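Local coordinates for restriction endonuclease EcoP15I, modification subunit (Escherichia coli, PDB 4ZCF), which methylates the second adenine of 5'-CAGCAG-3' at N6, on one strand only, as a homodimer and, together with the Res subunit, supports DNA restriction, at the interface of chains A and B. Coordinates in Å, arbitrary orientation; residue numbers count along the deposited sequence, not the author numbering. Chains: chain A/B, Restriction endonuclease EcoP15I, modification subunit.

The interface of chains A and B. Residues chain A 170-172; chain B 53-54, 56, 217.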
# COMPACT_ATOMS: atom_id res chain seq x y z
N SER A 170 14.22 2.39 21.35
CA SER A 170 14.93 1.89 20.18
C SER A 170 13.97 1.73 18.97
O SER A 170 12.76 1.87 19.12
CB SER A 170 15.58 0.55 20.52
OG SER A 170 14.57 -0.44 20.67
N HIS A 171 14.52 1.42 17.80
CA HIS A 171 13.76 1.19 16.57
C HIS A 171 12.81 0.02 16.74
O HIS A 171 11.66 0.11 16.33
CB HIS A 171 14.70 0.93 15.38
CG HIS A 171 15.51 2.11 14.95
ND1 HIS A 171 14.92 3.21 14.37
CD2 HIS A 171 16.85 2.27 14.93
CE1 HIS A 171 15.91 4.03 14.08
NE2 HIS A 171 17.09 3.50 14.39
N SER A 172 13.29 -1.06 17.37
CA SER A 172 12.48 -2.25 17.65
C SER A 172 11.32 -1.96 18.61
O SER A 172 10.22 -2.44 18.35
CB SER A 172 13.34 -3.42 18.12
OG SER A 172 14.18 -3.07 19.20
N LYS B 53 19.59 -1.17 23.93
CA LYS B 53 18.43 -2.06 23.98
C LYS B 53 17.98 -2.41 22.54
O LYS B 53 17.10 -3.27 22.35
CB LYS B 53 17.29 -1.41 24.77
N GLU B 54 18.65 -1.80 21.52
CA GLU B 54 18.42 -1.98 20.09
C GLU B 54 18.60 -3.41 19.64
O GLU B 54 19.57 -4.07 20.03
CB GLU B 54 19.33 -1.02 19.27
CG GLU B 54 18.93 -0.82 17.81
CD GLU B 54 17.47 -0.51 17.58
OE1 GLU B 54 16.67 -1.47 17.45
OE2 GLU B 54 17.11 0.68 17.57
N TYR B 56 17.44 -4.89 15.93
CA TYR B 56 16.79 -4.84 14.63
C TYR B 56 17.81 -5.01 13.50
O TYR B 56 19.01 -4.73 13.69
CB TYR B 56 15.93 -3.54 14.46
CG TYR B 56 16.61 -2.38 13.76
CD1 TYR B 56 17.64 -1.67 14.36
CD2 TYR B 56 16.19 -1.96 12.49
CE1 TYR B 56 18.28 -0.61 13.72
CE2 TYR B 56 16.81 -0.89 11.84
CZ TYR B 56 17.85 -0.21 12.46
OH TYR B 56 18.49 0.85 11.85
N GLU B 217 24.65 4.39 12.65
CA GLU B 217 23.64 5.46 12.67
C GLU B 217 24.06 6.79 13.28
O GLU B 217 23.61 7.84 12.83
CB GLU B 217 22.28 4.99 13.20
CG GLU B 217 21.12 5.82 12.63
CD GLU B 217 19.72 5.37 12.98
OE1 GLU B 217 19.56 4.60 13.95
OE2 GLU B 217 18.78 5.78 12.26
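A:His171 lies against one face of the B:Tyr56 ring, its CB poised over the ring centre 4.0 Å above the plane, while the imidazole CD2 meets the phenol carbon CE1 at 3.4 Å. This small apolar core belongs to the interface between the two subunits of the Mod homodimer, where the first turn of helix 171-188 of one subunit faces strand 56-59 and the residues just before it in the other. On the N-terminal side of the core, the carboxylate of B:Glu54 caps the helix: OE2 accepts the backbone N-H of A:His171 at 2.7 Å through its syn lone pair, and OE1 receives weak bonds from N and OG of A:Ser172. A bend at chi2 (48°) turns this carboxylate back toward the helix start, where the helix N-terminus would probably favour its negative charge. The methylene CB of A:Ser170 packs beside it, 3.7 Å from CD. At the opposite rim the imidazole points its NE2 to B:Glu217, whose extended chain comes from the opposite direction and sets its carboxylate at the ring edge, OE1 2° out of the ring plane. Cutting A:His171 back to an alanine is likely to leave B:Glu217 OE1 without its N-H partner and B:Tyr56 CE1 without the imidazole contact, although CB could still rest on the ring and the backbone cap could persist. The NE2-H of A:His171 reaches the syn lone pair of B:Glu217 OE1 at 2.7 Å, almost straight at 176°.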